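Local coordinates for protein origin of replication complex subunit 1B (Arabidopsis thaliana, PDB 5HH7) that binds replication origins as part of the origin recognition complex and reads the histone H3 tail through its BAH-PHD cassette, the part present here, at residues Val34-Asp39 and Ala152-Ile157; Asn62-Cys67 and Gly73-Cys78; Thr121-Leu126 and Asp209-Glu214; Pro167-Leu170 and Leu174-Thr177. All blocks are in the same frame, centred on the assembly; numbering follows the deposited sequence.

Interaction 1: Val34-Asp39 and Ala152-Ile157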
loop_
_atom_site.group_PDB
_atom_site.type_symbol
_atom_site.label_atom_id
_atom_site.label_comp_id
_atom_site.label_asym_id
_atom_site.label_seq_id
_atom_site.Cartn_x
_atom_site.Cartn_y
_atom_site.Cartn_z
ATOM N N VAL A 34 9.399 0.310 -0.695
ATOM C CA VAL A 34 10.844 0.507 -0.647
ATOM C C VAL A 34 11.415 0.371 0.765
ATOM O O VAL A 34 10.856 0.892 1.736
ATOM C CB VAL A 34 11.262 1.878 -1.231
ATOM C CG1 VAL A 34 12.776 2.060 -1.154
ATOM C CG2 VAL A 34 10.781 2.015 -2.672
ATOM N N LYS A 35 12.529 -0.346 0.864
ATOM C CA LYS A 35 13.304 -0.413 2.092
ATOM C C LYS A 35 14.625 0.307 1.861
ATOM O O LYS A 35 15.530 -0.236 1.225
ATOM C CB LYS A 35 13.564 -1.871 2.471
ATOM C CG LYS A 35 14.568 -2.075 3.603
ATOM C CD LYS A 35 14.023 -1.585 4.920
ATOM C CE LYS A 35 14.262 -2.577 6.052
ATOM N NZ LYS A 35 15.686 -2.665 6.503
ATOM N N ARG A 36 14.735 1.528 2.370
ATOM C CA ARG A 36 15.926 2.339 2.139
ATOM C C ARG A 36 17.140 1.810 2.903
ATOM O O ARG A 36 17.000 1.156 3.939
ATOM C CB ARG A 36 15.657 3.804 2.494
ATOM C CG ARG A 36 14.528 4.440 1.688
ATOM C CD ARG A 36 14.417 5.939 1.946
ATOM N NE ARG A 36 15.584 6.678 1.469
ATOM C CZ ARG A 36 15.666 8.005 1.433
ATOM N NH1 ARG A 36 14.644 8.748 1.840
ATOM N NH2 ARG A 36 16.770 8.593 0.987
ATOM N N ARG A 37 18.329 2.096 2.377
ATOM C CA ARG A 37 19.583 1.630 2.967
ATOM C C ARG A 37 19.719 2.038 4.427
ATOM O O ARG A 37 20.231 1.283 5.255
ATOM C CB ARG A 37 20.780 2.180 2.189
ATOM C CG ARG A 37 20.925 1.644 0.783
ATOM C CD ARG A 37 21.117 0.142 0.789
ATOM N NE ARG A 37 21.667 -0.329 -0.477
ATOM C CZ ARG A 37 21.740 -1.607 -0.830
ATOM N NH1 ARG A 37 21.287 -2.552 -0.018
ATOM N NH2 ARG A 37 22.262 -1.937 -2.004
ATOM N N GLU A 38 19.251 3.242 4.733
ATOM C CA GLU A 38 19.437 3.830 6.051
ATOM C C GLU A 38 18.406 3.336 7.070
ATOM O O GLU A 38 18.535 3.605 8.265
ATOM C CB GLU A 38 19.396 5.359 5.959
ATOM C CG GLU A 38 20.430 5.966 5.010
ATOM C CD GLU A 38 19.973 5.978 3.557
ATOM O OE1 GLU A 38 18.935 5.356 3.251
ATOM O OE2 GLU A 38 20.652 6.615 2.723
ATOM N N ASP A 39 17.393 2.615 6.597
ATOM C CA ASP A 39 16.339 2.114 7.475
ATOM C C ASP A 39 16.883 1.144 8.522
ATOM O O ASP A 39 17.841 0.411 8.274
ATOM C CB ASP A 39 15.228 1.443 6.666
ATOM C CG ASP A 39 14.443 2.426 5.819
ATOM O OD1 ASP A 39 14.631 3.649 5.987
ATOM O OD2 ASP A 39 13.625 1.974 4.992
ATOM N N ALA A 152 12.815 7.988 -7.061
ATOM C CA ALA A 152 11.585 7.709 -6.337
ATOM C C ALA A 152 10.853 8.993 -5.976
ATOM O O ALA A 152 11.467 9.947 -5.514
ATOM C CB ALA A 152 11.889 6.913 -5.078
ATOM N N ARG A 153 9.542 9.009 -6.200
ATOM C CA ARG A 153 8.695 10.085 -5.703
ATOM C C ARG A 153 7.897 9.519 -4.539
ATOM O O ARG A 153 7.021 8.673 -4.730
ATOM C CB ARG A 153 7.756 10.605 -6.792
ATOM C CG ARG A 153 6.964 11.842 -6.371
ATOM C CD ARG A 153 6.026 12.334 -7.468
ATOM N NE ARG A 153 5.236 13.482 -7.021
ATOM C CZ ARG A 153 4.314 14.092 -7.760
ATOM N NH1 ARG A 153 4.060 13.669 -8.993
ATOM N NH2 ARG A 153 3.647 15.129 -7.267
ATOM N N TRP A 154 8.212 9.982 -3.333
ATOM C CA TRP A 154 7.708 9.350 -2.116
ATOM C C TRP A 154 6.221 9.567 -1.863
ATOM O O TRP A 154 5.706 10.677 -2.013
ATOM C CB TRP A 154 8.491 9.841 -0.894
ATOM C CG TRP A 154 9.958 9.540 -0.938
ATOM C CD1 TRP A 154 10.979 10.446 -0.966
ATOM C CD2 TRP A 154 10.571 8.245 -0.957
ATOM N NE1 TRP A 154 12.190 9.795 -1.000
ATOM C CE2 TRP A 154 11.968 8.443 -0.993
ATOM C CE3 TRP A 154 10.076 6.938 -0.946
ATOM C CZ2 TRP A 154 12.874 7.383 -1.023
ATOM C CZ3 TRP A 154 10.979 5.886 -0.976
ATOM C CH2 TRP A 154 12.361 6.116 -1.011
ATOM N N TYR A 155 5.540 8.498 -1.468
ATOM C CA TYR A 155 4.230 8.627 -0.859
ATOM C C TYR A 155 4.450 8.928 0.618
ATOM O O TYR A 155 5.553 8.740 1.147
ATOM C CB TYR A 155 3.406 7.345 -1.020
ATOM C CG TYR A 155 2.870 7.114 -2.421
ATOM C CD1 TYR A 155 1.725 7.768 -2.864
ATOM C CD2 TYR A 155 3.499 6.232 -3.293
ATOM C CE1 TYR A 155 1.225 7.562 -4.137
ATOM C CE2 TYR A 155 3.005 6.018 -4.576
ATOM C CZ TYR A 155 1.865 6.687 -4.990
ATOM O OH TYR A 155 1.359 6.486 -6.255
ATOM N N MET A 156 3.402 9.400 1.279
ATOM C CA MET A 156 3.461 9.664 2.709
ATOM C C MET A 156 2.120 9.319 3.349
ATOM O O MET A 156 1.066 9.667 2.819
ATOM C CB MET A 156 3.820 11.129 2.972
ATOM C CG MET A 156 3.781 11.539 4.447
ATOM S SD MET A 156 4.261 13.264 4.717
ATOM C CE MET A 156 6.023 13.183 4.393
ATOM N N ILE A 157 2.159 8.625 4.480
ATOM C CA ILE A 157 0.937 8.319 5.212
ATOM C C ILE A 157 0.488 9.568 5.968
ATOM O O ILE A 157 1.316 10.401 6.340
ATOM C CB ILE A 157 1.126 7.124 6.175
ATOM C CG1 ILE A 157 2.166 7.448 7.246
ATOM C CG2 ILE A 157 1.525 5.875 5.396
ATOM C CD1 ILE A 157 2.339 6.341 8.276
#
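Arg36 crosses the rim of the six-membered half of the Trp154 indole at a slant. Its CB stands back from the ring. CG is the first atom to reach it, 3.8 Å from Trp154 CH2. Arg36 CD comes closer, at 3.6 Å from the same CH2. The chain then bends at chi3 (66°), which brings the guanidinium up beside the CZ2 rim of the indole. Arg36 NE is 3.7 Å from Trp154 CZ2, and Arg36 NH1 is 3.6 Å from that carbon. The guanidinium and indole planes are 20° apart, and CZ2 lies over one guanidinium face, near its rim. This joins the loop after strand 31-34 to strand 148-156 in the curled beta sheet of the BAH domain. Val34, the last residue of strand 31-34, meets the ring differently: its CB sits at the indole edge, 4.0 Å from Trp154 CZ3. Ala152 CB is on the side of the indole away from Arg36. The loop begins with a type I turn from Arg36 to Asp39. Arg36 N donates to Asp39 OD2 (2.9 Å), meeting it from above the carboxylate plane. Trp132 has a cation-pi contact with Arg36, touches the Trp154 ring, and donates from NE1 to Asp39 OD1.

Interaction 2: Asn62-Cys67 and Gly73-Cys78. With ZN (zinc ion), chain C; ZN (zinc ion), chain D.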
loop_
_atom_site.group_PDB
_atom_site.type_symbol
_atom_site.label_atom_id
_atom_site.label_comp_id
_atom_site.label_asym_id
_atom_site.label_seq_id
_atom_site.Cartn_x
_atom_site.Cartn_y
_atom_site.Cartn_z
ATOM N N ASN A 62 -13.275 -20.499 4.149
ATOM C CA ASN A 62 -14.325 -19.495 4.281
ATOM C C ASN A 62 -13.782 -18.102 3.997
ATOM O O ASN A 62 -12.684 -17.758 4.436
ATOM C CB ASN A 62 -14.969 -19.540 5.668
ATOM C CG ASN A 62 -16.119 -18.555 5.810
ATOM O OD1 ASN A 62 -16.011 -17.549 6.512
ATOM N ND2 ASN A 62 -17.227 -18.839 5.131
ATOM N N ILE A 63 -14.553 -17.315 3.253
ATOM C CA ILE A 63 -14.146 -15.970 2.861
ATOM C C ILE A 63 -13.819 -15.103 4.072
ATOM O O ILE A 63 -14.540 -15.107 5.069
ATOM C CB ILE A 63 -15.229 -15.284 1.994
ATOM C CG1 ILE A 63 -15.436 -16.065 0.698
ATOM C CG2 ILE A 63 -14.847 -13.844 1.681
ATOM C CD1 ILE A 63 -14.161 -16.278 -0.093
ATOM N N MET A 64 -12.712 -14.374 3.976
ATOM C CA MET A 64 -12.282 -13.483 5.039
ATOM C C MET A 64 -12.399 -12.041 4.572
ATOM O O MET A 64 -11.944 -11.696 3.479
ATOM C CB MET A 64 -10.837 -13.792 5.429
ATOM C CG MET A 64 -10.309 -12.964 6.588
ATOM S SD MET A 64 -8.617 -13.414 7.036
ATOM C CE MET A 64 -8.823 -15.141 7.464
ATOM N N ILE A 65 -13.018 -11.198 5.392
ATOM C CA ILE A 65 -13.125 -9.785 5.050
ATOM C C ILE A 65 -12.251 -8.914 5.942
ATOM O O ILE A 65 -11.711 -9.372 6.950
ATOM C CB ILE A 65 -14.581 -9.279 5.092
ATOM C CG1 ILE A 65 -15.163 -9.428 6.498
ATOM C CG2 ILE A 65 -15.429 -10.022 4.069
ATOM C CD1 ILE A 65 -16.544 -8.824 6.648
ATOM N N GLU A 66 -12.131 -7.651 5.557
ATOM C CA GLU A 66 -11.221 -6.720 6.199
ATOM C C GLU A 66 -12.005 -5.589 6.849
ATOM O O GLU A 66 -12.895 -5.006 6.231
ATOM C CB GLU A 66 -10.268 -6.162 5.144
ATOM C CG GLU A 66 -9.319 -5.086 5.626
ATOM C CD GLU A 66 -8.346 -4.676 4.538
ATOM O OE1 GLU A 66 -8.631 -3.693 3.819
ATOM O OE2 GLU A 66 -7.306 -5.352 4.391
ATOM N N CYS A 67 -11.682 -5.284 8.100
ATOM C CA CYS A 67 -12.348 -4.193 8.797
ATOM C C CYS A 67 -11.846 -2.851 8.279
ATOM O O CYS A 67 -10.642 -2.648 8.163
ATOM C CB CYS A 67 -12.109 -4.294 10.302
ATOM S SG CYS A 67 -12.657 -2.838 11.188
ATOM N N GLY A 73 -8.419 -9.126 9.774
ATOM C CA GLY A 73 -9.142 -10.097 8.975
ATOM C C GLY A 73 -10.155 -10.871 9.795
ATOM O O GLY A 73 -9.906 -11.195 10.957
ATOM N N PHE A 74 -11.305 -11.157 9.192
ATOM C CA PHE A 74 -12.383 -11.872 9.871
ATOM C C PHE A 74 -13.118 -12.796 8.906
ATOM O O PHE A 74 -13.592 -12.355 7.861
ATOM C CB PHE A 74 -13.387 -10.885 10.481
ATOM C CG PHE A 74 -12.781 -9.927 11.470
ATOM C CD1 PHE A 74 -12.774 -10.219 12.824
ATOM C CD2 PHE A 74 -12.225 -8.730 11.045
ATOM C CE1 PHE A 74 -12.219 -9.339 13.734
ATOM C CE2 PHE A 74 -11.664 -7.849 11.948
ATOM C CZ PHE A 74 -11.660 -8.155 13.296
ATOM N N HIS A 75 -13.211 -14.077 9.253
ATOM C CA HIS A 75 -14.037 -15.007 8.492
ATOM C C HIS A 75 -15.497 -14.578 8.601
ATOM O O HIS A 75 -15.952 -14.193 9.678
ATOM C CB HIS A 75 -13.882 -16.438 9.020
ATOM C CG HIS A 75 -12.591 -17.096 8.636
ATOM N ND1 HIS A 75 -11.880 -17.897 9.502
ATOM C CD2 HIS A 75 -11.894 -17.086 7.475
ATOM C CE1 HIS A 75 -10.791 -18.339 8.898
ATOM N NE2 HIS A 75 -10.778 -17.865 7.665
ATOM N N LEU A 76 -16.224 -14.640 7.488
ATOM C CA LEU A 76 -17.649 -14.322 7.485
ATOM C C LEU A 76 -18.415 -15.221 8.450
ATOM O O LEU A 76 -19.261 -14.757 9.216
ATOM C CB LEU A 76 -18.235 -14.480 6.080
ATOM C CG LEU A 76 -17.813 -13.491 4.993
ATOM C CD1 LEU A 76 -18.421 -13.898 3.659
ATOM C CD2 LEU A 76 -18.225 -12.072 5.360
ATOM N N LYS A 77 -18.099 -16.512 8.409
ATOM C CA LYS A 77 -18.800 -17.520 9.198
ATOM C C LYS A 77 -18.530 -17.386 10.691
ATOM O O LYS A 77 -19.161 -18.061 11.502
ATOM C CB LYS A 77 -18.365 -18.915 8.757
ATOM C CG LYS A 77 -16.931 -19.234 9.149
ATOM C CD LYS A 77 -16.644 -20.718 9.057
ATOM C CE LYS A 77 -15.349 -21.065 9.770
ATOM N NZ LYS A 77 -15.389 -20.709 11.214
ATOM N N CYS A 78 -17.583 -16.528 11.051
ATOM C CA CYS A 78 -17.159 -16.419 12.441
ATOM C C CYS A 78 -17.659 -15.147 13.112
ATOM O O CYS A 78 -17.484 -14.961 14.317
ATOM C CB CYS A 78 -15.641 -16.532 12.537
ATOM S SG CYS A 78 -15.036 -18.133 11.973
HETATM ZN ZN ZN C . -12.412 -17.232 11.956
HETATM ZN ZN ZN D . -11.733 -3.527 13.487
#
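The His75 ring has Ile63 O at its edge, near the ring plane. Asn62 O and the methyl end of Met64 approach the same ring obliquely, with Met64 CE 3.4 Å from His75 NE2. ND1 of His75 binds one zinc ion. The Phe74 ring, on the other face of the hairpin, has Ile65 O near its plane at the edge. Cys67 CB reaches Phe74 CE2 obliquely at 3.9 Å, and Cys67 SG binds the second zinc ion. Strands 64-66 and 73-75 are antiparallel. Ile65 and Phe74 form the hydrogen-bonded pair: Ile65 N to Phe74 O is 2.8 Å, and Phe74 N to Ile65 O is 2.9 Å. Beyond the strand end, Leu76 N donates to Ile63 O (3.0 Å), nearly along the C=O axis. Asn62 CG is anti to its own N (chi1 -177°), which points the amide at the 3-10 segment 76-78. There Asn62 OD1 accepts from Lys77 N at 3.0 Å in an almost straight bond (173°). Leu76 packs its CD2 on Ile65 CG2 at 3.7 Å. Met64 and Glu66 make backbone hydrogen bonds to the bound H3 peptide, and Glu66 forms a salt bridge with one of its basic side chains. Cys53, Cys56 and Cys78 complete the site of His75; Cys70, Cys93 and Cys96 complete that of Cys67. The ligand pairs alternate along the chain, the cross-brace zinc arrangement of a PHD finger, whose small two-stranded sheet receives the histone tail.

Interaction 3: Thr121-Leu126 and Asp209-Glu214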
loop_
_atom_site.group_PDB
_atom_site.type_symbol
_atom_site.label_atom_id
_atom_site.label_comp_id
_atom_site.label_asym_id
_atom_site.label_seq_id
_atom_site.Cartn_x
_atom_site.Cartn_y
_atom_site.Cartn_z
ATOM N N THR A 121 2.316 -7.749 7.749
ATOM C CA THR A 121 2.361 -7.648 6.296
ATOM C C THR A 121 3.104 -6.381 5.888
ATOM O O THR A 121 3.316 -5.482 6.703
ATOM C CB THR A 121 0.953 -7.625 5.672
ATOM O OG1 THR A 121 0.298 -6.396 6.007
ATOM C CG2 THR A 121 0.121 -8.799 6.176
ATOM N N MET A 122 3.498 -6.319 4.621
ATOM C CA MET A 122 4.209 -5.169 4.081
ATOM C C MET A 122 3.330 -3.917 4.137
ATOM O O MET A 122 3.810 -2.814 4.413
ATOM C CB MET A 122 4.634 -5.471 2.644
ATOM C CG MET A 122 5.743 -4.600 2.106
ATOM S SD MET A 122 6.670 -5.447 0.810
ATOM C CE MET A 122 7.534 -6.694 1.765
ATOM N N ARG A 123 2.039 -4.097 3.873
ATOM C CA ARG A 123 1.070 -3.007 3.971
ATOM C C ARG A 123 0.963 -2.496 5.406
ATOM O O ARG A 123 0.897 -1.289 5.647
ATOM C CB ARG A 123 -0.299 -3.472 3.466
ATOM C CG ARG A 123 -1.480 -2.673 4.007
ATOM C CD ARG A 123 -2.475 -3.610 4.667
ATOM N NE ARG A 123 -2.518 -3.465 6.116
ATOM C CZ ARG A 123 -2.879 -4.422 6.965
ATOM N NH1 ARG A 123 -3.227 -5.631 6.534
ATOM N NH2 ARG A 123 -2.884 -4.171 8.258
ATOM N N GLU A 124 0.960 -3.421 6.358
ATOM C CA GLU A 124 0.920 -3.055 7.767
ATOM C C GLU A 124 2.154 -2.236 8.151
ATOM O O GLU A 124 2.051 -1.239 8.868
ATOM C CB GLU A 124 0.807 -4.310 8.635
ATOM C CG GLU A 124 0.536 -4.032 10.100
ATOM C CD GLU A 124 0.304 -5.300 10.908
ATOM O OE1 GLU A 124 0.151 -6.384 10.302
ATOM O OE2 GLU A 124 0.279 -5.207 12.152
ATOM N N LYS A 125 3.317 -2.650 7.656
ATOM C CA LYS A 125 4.557 -1.930 7.927
ATOM C C LYS A 125 4.526 -0.527 7.322
ATOM O O LYS A 125 4.987 0.433 7.940
ATOM C CB LYS A 125 5.763 -2.700 7.389
ATOM C CG LYS A 125 6.027 -4.036 8.067
ATOM C CD LYS A 125 7.279 -4.683 7.493
ATOM C CE LYS A 125 7.367 -6.154 7.862
ATOM N NZ LYS A 125 8.538 -6.823 7.226
ATOM N N LEU A 126 3.990 -0.418 6.110
ATOM C CA LEU A 126 3.891 0.874 5.443
ATOM C C LEU A 126 3.037 1.832 6.257
ATOM O O LEU A 126 3.438 2.962 6.535
ATOM C CB LEU A 126 3.287 0.724 4.046
ATOM C CG LEU A 126 3.039 2.061 3.342
ATOM C CD1 LEU A 126 4.364 2.767 3.058
ATOM C CD2 LEU A 126 2.234 1.872 2.062
ATOM N N ASP A 209 -2.344 -5.129 -0.942
ATOM C CA ASP A 209 -1.406 -4.101 -1.370
ATOM C C ASP A 209 -2.065 -2.997 -2.191
ATOM O O ASP A 209 -1.434 -2.380 -3.050
ATOM C CB ASP A 209 -0.251 -4.756 -2.127
ATOM C CG ASP A 209 0.457 -5.804 -1.287
ATOM O OD1 ASP A 209 0.941 -5.450 -0.193
ATOM O OD2 ASP A 209 0.492 -6.986 -1.692
ATOM N N VAL A 210 -3.337 -2.744 -1.899
ATOM C CA VAL A 210 -4.104 -1.727 -2.605
ATOM C C VAL A 210 -4.270 -0.482 -1.742
ATOM O O VAL A 210 -4.706 -0.565 -0.592
ATOM C CB VAL A 210 -5.492 -2.263 -3.009
ATOM C CG1 VAL A 210 -6.354 -1.150 -3.603
ATOM C CG2 VAL A 210 -5.345 -3.419 -3.992
ATOM N N PHE A 211 -3.923 0.672 -2.300
ATOM C CA PHE A 211 -4.025 1.926 -1.566
ATOM C C PHE A 211 -4.769 2.981 -2.367
ATOM O O PHE A 211 -4.906 2.874 -3.585
ATOM C CB PHE A 211 -2.634 2.443 -1.190
ATOM C CG PHE A 211 -1.827 1.460 -0.403
ATOM C CD1 PHE A 211 -1.957 1.388 0.975
ATOM C CD2 PHE A 211 -0.960 0.588 -1.041
ATOM C CE1 PHE A 211 -1.223 0.466 1.705
ATOM C CE2 PHE A 211 -0.224 -0.336 -0.318
ATOM C CZ PHE A 211 -0.358 -0.396 1.055
ATOM N N LEU A 212 -5.247 3.997 -1.662
ATOM C CA LEU A 212 -5.929 5.124 -2.276
ATOM C C LEU A 212 -5.004 6.330 -2.287
ATOM O O LEU A 212 -4.367 6.632 -1.279
ATOM C CB LEU A 212 -7.179 5.474 -1.468
ATOM C CG LEU A 212 -7.784 6.857 -1.740
ATOM C CD1 LEU A 212 -8.438 6.890 -3.105
ATOM C CD2 LEU A 212 -8.782 7.255 -0.645
ATOM N N CYS A 213 -4.918 7.011 -3.425
ATOM C CA CYS A 213 -4.268 8.318 -3.464
ATOM C C CYS A 213 -5.043 9.285 -4.337
ATOM O O CYS A 213 -5.174 9.079 -5.546
ATOM C CB CYS A 213 -2.827 8.226 -3.961
ATOM S SG CYS A 213 -1.960 9.820 -3.915
ATOM N N GLU A 214 -5.560 10.339 -3.714
ATOM C CA GLU A 214 -6.284 11.377 -4.429
ATOM C C GLU A 214 -5.451 12.647 -4.558
ATOM O O GLU A 214 -5.582 13.383 -5.536
ATOM C CB GLU A 214 -7.599 11.695 -3.712
ATOM C CG GLU A 214 -8.419 12.801 -4.375
ATOM C CD GLU A 214 -9.859 12.833 -3.893
ATOM O OE1 GLU A 214 -10.161 12.178 -2.875
ATOM O OE2 GLU A 214 -10.690 13.507 -4.542
HETATM O O HOH W 1 1.019 -6.568 2.204
#
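Leu126 CG, anti to the backbone N (chi1 175°), leaves the helix toward Phe211; chi2 extends CD2 farthest. Phe211 has CG beside its own N (chi1 -56°) and comes from the opposite direction. The two meet in a CH-pi contact: Leu126 CD2 is over the ring face, 4.0 Å from the Phe211 centroid and 28° off the ring normal. One turn earlier, the Arg123 side chain crosses that of Phe211 at about a right angle. Its CG meets the ring obliquely, 3.9 Å from Phe211 CZ, so the aliphatic part does the touching. The rest of the chain bends away at chi2 and chi3, and Arg123 NH1 forms salt bridges with Asp208 and Glu51. A water accepts from Arg123 N (3.2 Å) and donates to Asp209 OD1 (2.6 Å). Asp209 OD1 is also hydrogen-bonded to Tyr33 OH, and OD2 is paired with Arg190. Thr121 is the N-cap of the helix, its OG1 accepting from Glu124 N at 3.1 Å. Helix 122-127 thus packs on strand 210-218 of the BAH domain. Asp209 and Val210 touch a basic side chain of the bound peptide, and residues 203-208 just before them are a histone H3-binding region of the BAH-PHD cassette.

Interaction 4: Pro167-Leu170 and Leu174-Thr177; sequences PHNL and LYLT
Asn169 and Tyr175 tie the loop between strands 148-156 and 175-184 to the start of the second strand, in the beta sheet of the BAH domain. The link is one side-chain hydrogen bond: Asn169 ND2 donates to Tyr175 OH at 2.9 Å, with an N-H...O angle of 159°. The hydroxyl lies close to the amide plane, where the N-H points. The amide itself is turned 58° against the phenol ring, and the two side chains cross at about a right angle. Tyr175 keeps CG beside its backbone N (chi1 -60°), and the long ring carries OH from the strand to the loop. Both residues are buried. Other bonds fix the rotation of the amide. Asn169 OD1 accepts from Gln166 N, and ND2 also donates to Glu173 OE1, so each end of the group is held within the loop. Phe224 packs edge-to-face with the Tyr175 ring. Tyr175 OH has a second polar neighbour, a water at 3.2 Å. That water bridges back to the loop, where it sits in the plane of the His168 ring, at the edge, 3.3 Å from His168 NE2.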
loop_
_atom_site.group_PDB
_atom_site.type_symbol
_atom_site.label_atom_id
_atom_site.label_comp_id
_atom_site.label_asym_id
_atom_site.label_seq_id
_atom_site.Cartn_x
_atom_site.Cartn_y
_atom_site.Cartn_z
ATOM N N PRO A 167 -10.470 13.137 10.018
ATOM C CA PRO A 167 -11.624 12.228 10.027
ATOM C C PRO A 167 -12.029 11.724 8.636
ATOM O O PRO A 167 -12.482 10.587 8.518
ATOM C CB PRO A 167 -12.740 13.091 10.624
ATOM C CG PRO A 167 -12.019 14.058 11.505
ATOM C CD PRO A 167 -10.742 14.379 10.766
ATOM N N HIS A 168 -11.859 12.548 7.605
ATOM C CA HIS A 168 -12.262 12.149 6.256
ATOM C C HIS A 168 -11.269 11.205 5.558
ATOM O O HIS A 168 -11.570 10.671 4.490
ATOM C CB HIS A 168 -12.540 13.379 5.382
ATOM C CG HIS A 168 -11.340 14.244 5.157
ATOM N ND1 HIS A 168 -11.019 15.302 5.981
ATOM C CD2 HIS A 168 -10.378 14.206 4.204
ATOM C CE1 HIS A 168 -9.913 15.878 5.546
ATOM N NE2 HIS A 168 -9.504 15.231 4.469
ATOM N N ASN A 169 -10.096 10.999 6.151
ATOM C CA ASN A 169 -9.115 10.070 5.581
ATOM C C ASN A 169 -9.614 8.632 5.618
ATOM O O ASN A 169 -10.393 8.263 6.495
ATOM C CB ASN A 169 -7.787 10.127 6.345
ATOM C CG ASN A 169 -6.929 11.311 5.958
ATOM O OD1 ASN A 169 -6.340 11.963 6.820
ATOM N ND2 ASN A 169 -6.837 11.588 4.660
ATOM N N LEU A 170 -9.161 7.819 4.667
ATOM C CA LEU A 170 -9.362 6.377 4.747
ATOM C C LEU A 170 -8.084 5.732 5.275
ATOM O O LEU A 170 -6.998 6.301 5.151
ATOM C CB LEU A 170 -9.736 5.790 3.382
ATOM C CG LEU A 170 -11.035 6.295 2.748
ATOM C CD1 LEU A 170 -11.489 5.353 1.637
ATOM C CD2 LEU A 170 -12.131 6.478 3.786
ATOM N N LEU A 174 -2.965 7.279 0.963
ATOM C CA LEU A 174 -1.626 7.854 0.906
ATOM C C LEU A 174 -1.691 9.206 0.210
ATOM O O LEU A 174 -2.606 9.462 -0.575
ATOM C CB LEU A 174 -0.694 6.945 0.102
ATOM C CG LEU A 174 -0.571 5.492 0.561
ATOM C CD1 LEU A 174 0.251 4.688 -0.435
ATOM C CD2 LEU A 174 0.043 5.429 1.959
ATOM N N TYR A 175 -0.711 10.061 0.491
ATOM C CA TYR A 175 -0.511 11.289 -0.269
ATOM C C TYR A 175 0.756 11.141 -1.096
ATOM O O TYR A 175 1.739 10.574 -0.623
ATOM C CB TYR A 175 -0.330 12.480 0.668
ATOM C CG TYR A 175 -1.494 12.743 1.587
ATOM C CD1 TYR A 175 -2.800 12.723 1.113
ATOM C CD2 TYR A 175 -1.287 13.018 2.933
ATOM C CE1 TYR A 175 -3.872 12.968 1.960
ATOM C CE2 TYR A 175 -2.347 13.263 3.785
ATOM C CZ TYR A 175 -3.637 13.238 3.294
ATOM O OH TYR A 175 -4.689 13.487 4.147
ATOM N N LEU A 176 0.737 11.650 -2.325
ATOM C CA LEU A 176 1.940 11.668 -3.150
ATOM C C LEU A 176 2.687 12.981 -2.941
ATOM O O LEU A 176 2.199 14.046 -3.306
ATOM C CB LEU A 176 1.589 11.492 -4.628
ATOM C CG LEU A 176 2.799 11.359 -5.559
ATOM C CD1 LEU A 176 3.712 10.242 -5.076
ATOM C CD2 LEU A 176 2.354 11.110 -6.996
ATOM N N THR A 177 3.870 12.912 -2.341
ATOM C CA THR A 177 4.600 14.131 -2.021
ATOM C C THR A 177 5.359 14.663 -3.226
ATOM O O THR A 177 5.399 14.030 -4.285
ATOM C CB THR A 177 5.615 13.904 -0.889
ATOM O OG1 THR A 177 6.734 13.162 -1.395
ATOM C CG2 THR A 177 4.974 13.143 0.256
HETATM O O HOH W 2 -6.778 15.402 2.629
#

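In the fold
From the N terminus, residues 34-39 come first, and interaction 1 closes a loop of over a hundred residues when they meet 152-157. The PHD hairpin of interaction 2 is nested inside that loop, its centre 31 Å from that of interaction 1. Residues 121-126 also lie in the loop but pair with 209-214, so interactions 1 and 3 cross. They touch where Ile157 packs on Leu126. Interaction 4 follows interaction 1 in series and is nested inside interaction 3. Strand 175-184 runs between strands 148-156 and 210-218, so interactions 1, 3 and 4 meet in one BAH sheet. Interaction 2 stands apart, with its nearest atoms about 5 Å from interaction 3.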